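Local coordinates for transmembrane protease (Mus musculus, PDB 2E7V), which probably cleaves proteins as a membrane-anchored serine protease that carries a SEA domain, a small alpha/beta module common in cell-surface proteins, at residues 26-29 with 30-34. Numbering follows the deposited sequence.
Sequences ATHE and YRTLS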
loop_
_atom_site.group_PDB
_atom_site.type_symbol
_atom_site.label_atom_id
_atom_site.label_comp_id
_atom_site.label_asym_id
_atom_site.label_seq_id
_atom_site.Cartn_x
_atom_site.Cartn_y
_atom_site.Cartn_z
ATOM N N ALA A 26 6.135 -12.780 -12.445
ATOM C CA ALA A 26 6.082 -12.664 -13.901
ATOM C C ALA A 26 4.696 -12.610 -14.528
ATOM O O ALA A 26 4.563 -12.222 -15.687
ATOM C CB ALA A 26 6.864 -13.815 -14.532
ATOM N N THR A 27 3.665 -12.999 -13.784
ATOM C CA THR A 27 2.315 -13.020 -14.339
ATOM C C THR A 27 1.632 -11.674 -14.486
ATOM O O THR A 27 1.965 -10.696 -13.805
ATOM C CB THR A 27 1.359 -13.905 -13.505
ATOM O OG1 THR A 27 1.200 -13.336 -12.200
ATOM C CG2 THR A 27 1.894 -15.332 -13.390
ATOM N N HIS A 28 0.650 -11.645 -15.377
ATOM C CA HIS A 28 -0.136 -10.447 -15.600
ATOM C C HIS A 28 -0.853 -10.077 -14.300
ATOM O O HIS A 28 -0.890 -8.908 -13.917
ATOM C CB HIS A 28 -1.161 -10.699 -16.705
ATOM C CG HIS A 28 -2.192 -9.624 -16.830
ATOM N ND1 HIS A 28 -3.363 -9.627 -16.104
ATOM C CD2 HIS A 28 -2.243 -8.524 -17.621
ATOM C CE1 HIS A 28 -4.095 -8.581 -16.447
ATOM N NE2 HIS A 28 -3.438 -7.896 -17.367
ATOM N N GLU A 29 -1.424 -11.074 -13.626
ATOM C CA GLU A 29 -2.141 -10.827 -12.368
ATOM C C GLU A 29 -1.262 -10.164 -11.298
ATOM O O GLU A 29 -1.667 -9.190 -10.659
ATOM C CB GLU A 29 -2.703 -12.133 -11.799
ATOM C CG GLU A 29 -3.913 -12.694 -12.537
ATOM C CD GLU A 29 -3.538 -13.504 -13.773
ATOM O OE1 GLU A 29 -2.338 -13.764 -13.983
ATOM O OE2 GLU A 29 -4.455 -13.891 -14.527
ATOM N N TYR A 30 -0.070 -10.712 -11.089
ATOM C CA TYR A 30 0.865 -10.178 -10.103
ATOM C C TYR A 30 1.279 -8.754 -10.457
ATOM O O TYR A 30 1.161 -7.839 -9.642
ATOM C CB TYR A 30 2.107 -11.075 -10.031
ATOM C CG TYR A 30 3.090 -10.746 -8.921
ATOM C CD1 TYR A 30 3.837 -9.567 -8.938
ATOM C CD2 TYR A 30 3.311 -11.646 -7.878
ATOM C CE1 TYR A 30 4.783 -9.300 -7.946
ATOM C CE2 TYR A 30 4.250 -11.385 -6.887
ATOM C CZ TYR A 30 4.985 -10.216 -6.926
ATOM O OH TYR A 30 5.939 -9.981 -5.951
ATOM N N ARG A 31 1.748 -8.562 -11.682
ATOM C CA ARG A 31 2.199 -7.241 -12.102
ATOM C C ARG A 31 1.126 -6.151 -12.132
ATOM O O ARG A 31 1.411 -5.009 -11.762
ATOM C CB ARG A 31 2.915 -7.340 -13.454
ATOM C CG ARG A 31 4.222 -8.112 -13.348
ATOM C CD ARG A 31 4.972 -8.239 -14.662
ATOM N NE ARG A 31 6.186 -9.042 -14.486
ATOM C CZ ARG A 31 7.162 -9.150 -15.386
ATOM N NH1 ARG A 31 7.080 -8.502 -16.542
ATOM N NH2 ARG A 31 8.223 -9.905 -15.131
ATOM N N THR A 32 -0.094 -6.483 -12.549
ATOM C CA THR A 32 -1.156 -5.481 -12.606
ATOM C C THR A 32 -1.641 -5.115 -11.204
ATOM O O THR A 32 -1.950 -3.952 -10.931
ATOM C CB THR A 32 -2.358 -5.940 -13.483
ATOM O OG1 THR A 32 -2.986 -7.080 -12.896
ATOM C CG2 THR A 32 -1.884 -6.298 -14.879
ATOM N N LEU A 33 -1.695 -6.099 -10.311
ATOM C CA LEU A 33 -2.102 -5.819 -8.940
ATOM C C LEU A 33 -0.995 -5.004 -8.248
ATOM O O LEU A 33 -1.283 -4.059 -7.513
ATOM C CB LEU A 33 -2.356 -7.113 -8.159
ATOM C CG LEU A 33 -2.620 -6.872 -6.668
ATOM C CD1 LEU A 33 -3.825 -5.944 -6.524
ATOM C CD2 LEU A 33 -2.845 -8.190 -5.936
ATOM N N SER A 34 0.264 -5.374 -8.482
ATOM C CA SER A 34 1.394 -4.656 -7.889
ATOM C C SER A 34 1.456 -3.222 -8.400
ATOM O O SER A 34 1.760 -2.293 -7.652
ATOM C CB SER A 34 2.718 -5.361 -8.217
ATOM O OG SER A 34 2.884 -6.507 -7.409
#
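T27 and R31 open the helix 28-46 with an i to i+4 backbone bond, R31 N to T27 O, 3.0 Å and nearly straight at 172°, and T32 N to H28 O and L33 N to E29 O continue the ladder. T27 is the N-cap: its OG1 accepts from Y30 N at 3.1 Å, meeting an amide that the first turn does not supply with a helical carbonyl. The hydroxyl reaches that N-H because chi1 (65°) tucks OG1 into the notch between N and C; its single proton is shared between the carbonyls of A21, the stronger partner, and S24 in the preceding loop. In the alpha/beta fold of the SEA domain this helix packs on the sheet, and the Y30 ring extends to K61 and L62 of strand 54-65. On the exposed flank, both branches of T32 reach back to H28. OG1 donates to H28 O at 3.0 Å, approaching from the face of the carbonyl plane opposite to T32 N, while CG2 lies against the same oxygen and on over the imidazole face in a CH-pi contact, 3.5 Å from the centroid and 15° off the normal. A glycine in place of T32 would probably leave H28 O with the backbone N-H alone and strip the methyl from that imidazole face. The extended R31 chain runs back past T27 O to A26, where A26 O lies above one guanidinium face, offset toward its rim; NE is hydrogen-bonded to P25 O. One turn on, S34 OG donates to Y30 O at 3.1 Å.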